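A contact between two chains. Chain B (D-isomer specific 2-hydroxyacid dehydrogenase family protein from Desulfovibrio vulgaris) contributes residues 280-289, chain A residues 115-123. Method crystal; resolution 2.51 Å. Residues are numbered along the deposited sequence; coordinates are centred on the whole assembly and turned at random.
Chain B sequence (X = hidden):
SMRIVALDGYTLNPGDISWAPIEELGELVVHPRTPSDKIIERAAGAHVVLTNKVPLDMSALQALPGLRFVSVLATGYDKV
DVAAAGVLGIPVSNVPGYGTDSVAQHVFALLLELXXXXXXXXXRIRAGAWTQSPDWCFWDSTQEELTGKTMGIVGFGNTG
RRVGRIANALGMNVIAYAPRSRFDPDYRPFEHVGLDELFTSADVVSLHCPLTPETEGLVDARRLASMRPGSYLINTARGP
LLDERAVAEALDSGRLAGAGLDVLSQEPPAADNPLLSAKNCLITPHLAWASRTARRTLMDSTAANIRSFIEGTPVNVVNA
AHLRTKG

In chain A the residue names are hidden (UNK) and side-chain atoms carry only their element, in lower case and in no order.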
ATOM      1  N   ASN B 280      -8.522  13.437   5.616  1.00 94.61           N
ATOM      2  CA  ASN B 280      -8.324  12.072   5.121  1.00 89.47           C
ATOM      3  C   ASN B 280      -8.281  11.953   3.592  1.00 88.06           C
ATOM      4  O   ASN B 280      -8.736  10.951   3.026  1.00 87.77           O
ATOM      5  CB  ASN B 280      -9.398  11.138   5.678  1.00 90.63           C
ATOM      6  CG  ASN B 280      -9.415  11.112   7.197  1.00 92.37           C
ATOM      7  OD1 ASN B 280      -8.374  10.966   7.827  1.00 89.44           O
ATOM      8  ND2 ASN B 280     -10.605  11.245   7.796  1.00 96.29           N
ATOM      9  N   CYS B 281      -7.737  12.971   2.930  1.00 87.20           N
ATOM     10  CA  CYS B 281      -7.623  12.961   1.485  1.00 85.07           C
ATOM     11  C   CYS B 281      -6.156  12.869   1.100  1.00 80.36           C
ATOM     12  O   CYS B 281      -5.367  13.708   1.512  1.00 81.28           O
ATOM     13  CB  CYS B 281      -8.274  14.199   0.865  1.00 89.17           C
ATOM     14  SG  CYS B 281      -8.526  14.037  -0.930  1.00 90.38           S
ATOM     15  N   LEU B 282      -5.807  11.847   0.320  1.00 75.87           N
ATOM     16  CA  LEU B 282      -4.465  11.705  -0.242  1.00 72.99           C
ATOM     17  C   LEU B 282      -4.469  12.030  -1.747  1.00 71.22           C
ATOM     18  O   LEU B 282      -5.267  11.475  -2.486  1.00 70.86           O
ATOM     19  CB  LEU B 282      -3.966  10.287   0.007  1.00 70.18           C
ATOM     20  CG  LEU B 282      -2.448  10.061  -0.085  1.00 67.62           C
ATOM     21  CD1 LEU B 282      -1.652  10.870   0.927  1.00 67.84           C
ATOM     22  CD2 LEU B 282      -2.127   8.593   0.093  1.00 65.31           C
ATOM     23  N   ILE B 283      -3.580  12.915  -2.184  1.00 69.87           N
ATOM     24  CA  ILE B 283      -3.530  13.336  -3.584  1.00 70.22           C
ATOM     25  C   ILE B 283      -2.127  13.192  -4.151  1.00 66.87           C
ATOM     26  O   ILE B 283      -1.162  13.560  -3.505  1.00 66.15           O
ATOM     27  CB  ILE B 283      -4.030  14.792  -3.752  1.00 74.45           C
ATOM     28  CG1 ILE B 283      -5.405  14.949  -3.083  1.00 78.09           C
ATOM     29  CG2 ILE B 283      -4.164  15.155  -5.230  1.00 74.85           C
ATOM     30  CD1 ILE B 283      -5.985  16.334  -3.147  1.00 82.91           C
ATOM     31  N   THR B 284      -2.023  12.635  -5.355  1.00 65.45           N
ATOM     32  CA  THR B 284      -0.738  12.508  -6.063  1.00 64.40           C
ATOM     33  C   THR B 284      -0.878  13.158  -7.456  1.00 65.15           C
ATOM     34  O   THR B 284      -1.980  13.156  -8.011  1.00 68.87           O
ATOM     35  CB  THR B 284      -0.295  11.030  -6.156  1.00 60.58           C
ATOM     36  OG1 THR B 284      -1.371  10.233  -6.642  1.00 61.19           O
ATOM     37  CG2 THR B 284       0.115  10.514  -4.793  1.00 60.80           C
ATOM     38  N   PRO B 285       0.220  13.706  -8.023  1.00 63.33           N
ATOM     39  CA  PRO B 285       0.123  14.535  -9.228  1.00 65.55           C
ATOM     40  C   PRO B 285       0.086  13.779 -10.557  1.00 64.83           C
ATOM     41  O   PRO B 285       1.011  13.892 -11.351  1.00 65.22           O
ATOM     42  CB  PRO B 285       1.380  15.421  -9.120  1.00 64.78           C
ATOM     43  CG  PRO B 285       2.357  14.522  -8.507  1.00 62.14           C
ATOM     44  CD  PRO B 285       1.579  13.757  -7.469  1.00 61.67           C
ATOM     45  N   HIS B 286      -0.988  13.026 -10.796  1.00 66.15           N
ATOM     46  CA  HIS B 286      -1.202  12.324 -12.068  1.00 65.34           C
ATOM     47  C   HIS B 286       0.021  11.517 -12.513  1.00 63.26           C
ATOM     48  O   HIS B 286       0.496  11.662 -13.626  1.00 63.78           O
ATOM     49  CB  HIS B 286      -1.632  13.325 -13.140  1.00 69.13           C
ATOM     50  CG  HIS B 286      -2.387  12.706 -14.277  1.00 70.50           C
ATOM     51  ND1 HIS B 286      -3.160  13.446 -15.148  1.00 74.85           N
ATOM     52  CD2 HIS B 286      -2.510  11.416 -14.673  1.00 68.89           C
ATOM     53  CE1 HIS B 286      -3.709  12.642 -16.041  1.00 73.60           C
ATOM     54  NE2 HIS B 286      -3.321  11.405 -15.780  1.00 71.07           N
ATOM     55  N   LEU B 287       0.507  10.656 -11.620  1.00 61.04           N
ATOM     56  CA  LEU B 287       1.718   9.879 -11.842  1.00 57.70           C
ATOM     57  C   LEU B 287       1.505   8.374 -11.672  1.00 55.97           C
ATOM     58  O   LEU B 287       2.481   7.619 -11.583  1.00 51.70           O
ATOM     59  CB  LEU B 287       2.830  10.382 -10.889  1.00 58.65           C
ATOM     60  CG  LEU B 287       2.577  10.372  -9.361  1.00 59.92           C
ATOM     61  CD1 LEU B 287       2.377   8.978  -8.798  1.00 60.31           C
ATOM     62  CD2 LEU B 287       3.717  11.007  -8.594  1.00 59.80           C
ATOM     63  N   ALA B 288       0.251   7.925 -11.624  1.00 57.18           N
ATOM     64  CA  ALA B 288      -0.033   6.505 -11.401  1.00 56.70           C
ATOM     65  C   ALA B 288       0.546   5.634 -12.517  1.00 55.54           C
ATOM     66  O   ALA B 288       1.051   4.536 -12.285  1.00 55.06           O
ATOM     67  CB  ALA B 288      -1.530   6.273 -11.296  1.00 58.50           C
ATOM     68  N   TRP B 289       0.447   6.164 -13.728  1.00 54.16           N
ATOM     69  CA  TRP B 289       0.936   5.545 -14.976  1.00 53.96           C
ATOM     70  C   TRP B 289       2.448   5.442 -15.128  1.00 52.16           C
ATOM     71  O   TRP B 289       2.924   4.801 -16.067  1.00 53.61           O
ATOM     72  CB  TRP B 289       0.437   6.376 -16.171  1.00 55.69           C
ATOM     73  CG  TRP B 289       1.051   7.765 -16.189  1.00 56.25           C
ATOM     74  CD1 TRP B 289       0.641   8.854 -15.474  1.00 58.66           C
ATOM     75  CD2 TRP B 289       2.209   8.182 -16.922  1.00 57.79           C
ATOM     76  NE1 TRP B 289       1.464   9.918 -15.719  1.00 61.58           N
ATOM     77  CE2 TRP B 289       2.434   9.538 -16.609  1.00 60.11           C
ATOM     78  CE3 TRP B 289       3.077   7.544 -17.827  1.00 56.91           C
ATOM     79  CZ2 TRP B 289       3.488  10.269 -17.168  1.00 60.25           C
ATOM     80  CZ3 TRP B 289       4.114   8.271 -18.383  1.00 57.25           C
ATOM     81  CH2 TRP B 289       4.300   9.613 -18.062  1.00 58.98           C
TER
ATOM     82  N   UNK A 115       8.311   2.705  -2.578  1.00 44.93           N
ATOM     83  CA  UNK A 115       8.336   2.595  -4.033  1.00 47.54           C
ATOM     84  C   UNK A 115       7.668   3.743  -4.781  1.00 49.96           C
ATOM     85  O   UNK A 115       8.136   4.133  -5.850  1.00 50.21           O
ATOM     86  c   UNK A 115       7.734   1.278  -4.489  1.00 49.05           C
ATOM     87  s   UNK A 115       8.851  -0.080  -4.059  1.00 51.65           S
ATOM     88  N   UNK A 116       6.580   4.269  -4.214  1.00 49.40           N
ATOM     89  CA  UNK A 116       5.796   5.369  -4.828  1.00 48.85           C
ATOM     90  C   UNK A 116       5.869   6.685  -4.056  1.00 52.57           C
ATOM     91  O   UNK A 116       5.698   7.750  -4.651  1.00 55.15           O
ATOM     92  c   UNK A 116       4.332   4.944  -4.937  1.00 48.22           C
ATOM     93  n   UNK A 116       3.984   4.102  -7.880  1.00 52.03           N
ATOM     94  c   UNK A 116       3.285   3.598  -8.894  1.00 52.17           C
ATOM     95  c   UNK A 116       4.094   3.532  -5.474  1.00 48.15           C
ATOM     96  c   UNK A 116       4.705   3.342  -6.847  1.00 50.18           C
ATOM     97  n   UNK A 116       2.697   4.442  -9.736  1.00 54.60           N
ATOM     98  n   UNK A 116       3.157   2.278  -9.082  1.00 49.82           N
ATOM     99  N   UNK A 117       6.115   6.649  -2.742  1.00 53.00           N
ATOM    100  CA  UNK A 117       6.204   7.861  -1.935  1.00 55.70           C
ATOM    101  C   UNK A 117       4.940   8.703  -2.080  1.00 55.31           C
ATOM    102  O   UNK A 117       5.031   9.899  -2.343  1.00 54.15           O
ATOM    103  c   UNK A 117       7.483   8.635  -2.285  1.00 61.56           C
ATOM    104  n   UNK A 117       9.843   8.033   2.375  1.00 92.28           N
ATOM    105  c   UNK A 117      10.616   7.532   1.399  1.00 90.60           C
ATOM    106  n   UNK A 117      10.249   7.591   0.106  1.00 87.07           N
ATOM    107  n   UNK A 117      11.758   6.937   1.738  1.00 88.17           N
ATOM    108  c   UNK A 117       8.779   7.968  -1.852  1.00 65.53           C
ATOM    109  c   UNK A 117       9.037   8.232  -0.386  1.00 75.07           C
ATOM    110  N   UNK A 118       3.764   8.089  -1.893  1.00 53.52           N
ATOM    111  CA  UNK A 118       2.501   8.816  -2.132  1.00 54.91           C
ATOM    112  C   UNK A 118       2.351   9.980  -1.198  1.00 55.44           C
ATOM    113  O   UNK A 118       1.927  11.047  -1.614  1.00 58.95           O
ATOM    114  c   UNK A 118       1.248   7.956  -1.986  1.00 56.05           C
ATOM    115  o   UNK A 118       1.245   7.342  -0.699  1.00 56.88           O
ATOM    116  c   UNK A 118       1.193   6.908  -3.095  1.00 56.19           C
ATOM    117  N   UNK A 119       2.701   9.780   0.062  1.00 56.07           N
ATOM    118  CA  UNK A 119       2.569  10.825   1.084  1.00 59.06           C
ATOM    119  C   UNK A 119       3.522  11.995   0.862  1.00 59.95           C
ATOM    120  O   UNK A 119       3.172  13.143   1.156  1.00 62.90           O
ATOM    121  c   UNK A 119       2.777  10.238   2.473  1.00 58.05           C
ATOM    122  N   UNK A 120       4.722  11.709   0.373  1.00 61.73           N
ATOM    123  CA  UNK A 120       5.642  12.772  -0.043  1.00 66.05           C
ATOM    124  C   UNK A 120       5.005  13.643  -1.132  1.00 67.42           C
ATOM    125  O   UNK A 120       4.913  14.842  -0.985  1.00 70.24           O
ATOM    126  c   UNK A 120       9.213  12.496  -1.642  1.00 68.99           C
ATOM    127  c   UNK A 120       8.326  14.294  -0.156  1.00 70.34           C
ATOM    128  c   UNK A 120       7.956  13.202  -1.149  1.00 69.06           C
ATOM    129  c   UNK A 120       6.976  12.204  -0.524  1.00 64.94           C
ATOM    130  N   UNK A 121       4.532  13.032  -2.204  1.00 66.15           N
ATOM    131  CA  UNK A 121       3.927  13.794  -3.303  1.00 68.02           C
ATOM    132  C   UNK A 121       2.658  14.555  -2.913  1.00 70.24           C
ATOM    133  O   UNK A 121       2.382  15.631  -3.462  1.00 69.85           O
ATOM    134  n   UNK A 121       6.742  12.043  -6.268  1.00 65.75           N
ATOM    135  c   UNK A 121       4.900  12.393  -5.135  1.00 63.79           C
ATOM    136  c   UNK A 121       3.654  12.898  -4.497  1.00 64.35           C
ATOM    137  n   UNK A 121       5.446  11.176  -4.807  1.00 63.68           N
ATOM    138  c   UNK A 121       5.729  12.944  -6.051  1.00 66.85           C
ATOM    139  c   UNK A 121       6.547  10.988  -5.504  1.00 63.62           C
ATOM    140  N   UNK A 122       1.898  13.997  -1.977  1.00 68.06           N
ATOM    141  CA  UNK A 122       0.777  14.717  -1.365  1.00 71.65           C
ATOM    142  C   UNK A 122       1.245  15.988  -0.642  1.00 76.06           C
ATOM    143  O   UNK A 122       0.653  17.060  -0.804  1.00 78.19           O
ATOM    144  c   UNK A 122      -1.121  14.481   0.299  1.00 69.82           C
ATOM    145  o   UNK A 122      -2.223  14.551  -0.277  1.00 70.86           O
ATOM    146  c   UNK A 122       0.020  13.790  -0.414  1.00 68.60           C
ATOM    147  o   UNK A 122      -0.930  14.910   1.450  1.00 70.57           O
ATOM    148  N   UNK A 123       2.323  15.857   0.123  1.00 77.67           N
ATOM    149  CA  UNK A 123       2.931  16.989   0.817  1.00 82.57           C
ATOM    150  C   UNK A 123       3.420  18.059  -0.159  1.00 85.03           C
ATOM    151  O   UNK A 123       3.248  19.251   0.084  1.00 91.81           O
ATOM    152  c   UNK A 123       4.906  17.599   2.287  1.00 92.21           C
ATOM    153  n   UNK A 123       6.351  19.187   2.726  1.00102.33           N
ATOM    154  c   UNK A 123       4.076  16.502   1.716  1.00 86.04           C
ATOM    155  c   UNK A 123       5.534  19.106   3.761  1.00101.69           C
ATOM    156  n   UNK A 123       4.646  18.157   3.519  1.00 96.83           N
ATOM    157  c   UNK A 123       5.985  18.249   1.793  1.00 96.41           C
TER

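Position A115 carries two side-chain atoms, one carbon and then one sulfur. That is the pattern of cysteine, and with no chain B atom of this stretch near it, Cys A115 rests on composition alone.

Position A116 has four carbons and three nitrogens: three carbons in a row, a nitrogen, then a carbon bearing two more nitrogens. This is a guanidinium, so the residue is Arg A116. Its CA-to-CB bond points toward chain B, and three successive m torsions (-45°, -58° and -70°) fold the chain. NH2 of Arg A116 donates a hydrogen bond to O of Ala B288 at 3.0 Å, with an N-H...O angle of 147°; this carbonyl lies near the guanidinium plane, where the N-H bonds point.

Position A117 repeats the same seven atoms and is likewise an arginine, but its side-chain end leads away from chain B. Arg A117 leaves helical geometry with positive phi (55°) and occupies the N-cap position of the next helix.

At A118 one carbon bears an oxygen and a second carbon. Such a beta-branched hydroxyl side chain is threonine; valine would have carbon in place of the oxygen. OG1 of Thr A118 lies 3.7 Å from CD2 of Leu B282, and its backbone O is 3.7 Å from CG2 of Thr B284.

Position A119 has a single carbon, hence Ala A119. Its CB points away, yet its CA comes within 4.2 Å of CD1 of Leu B282.

Four carbons forked at the second identify A120 as leucine, the fork separating it from isoleucine. Leu A120 does not reach the chain B stretch.

Position A121 shows one carbon followed by a five-membered ring of three carbons and two nitrogens, an imidazole: His A121. CD2 of Leu B287 sits 3.8 Å from the ring centroid of His A121, only 12° off the normal, a CH-pi contact over one face. CD of Pro B285 packs 3.7 Å from CB of His A121. The ring is steadied by a hydrogen bond from its own ND1 to O of Arg A117 at 2.8 Å.

At A122 two carbons end in two oxygens, a carboxylate one carbon shorter than glutamate's: Asp A122. Its OD1 accepts a hydrogen bond from N of Ile B283 at 2.9 Å and 157°. CB of Asp A122 also touches CD1 of Leu B282 at 3.6 Å.

Position A123 has another imidazole on one carbon. The CA-to-CB bond of His A123 points away from the chain B stretch, and its side chain makes no contact with that stretch.

The contact sets a helix almost perpendicular to a strand, at 89°, with axes 7.5 Å apart at closest approach. Asp A122 binds a strand amide and Arg A116 a loop carbonyl, so both hydrogen bonds join a charged side chain to backbone. CA of Asp A122 also approaches O of Ile B283 at 3.1 Å, a CA-H...O contact. Between these polar anchors, Thr A118 and His A121 pack against Leu B282, Thr B284, Pro B285 and Leu B287, contributing to the 472 Å² buried.

Chain A (115-123) CRRTALHDH
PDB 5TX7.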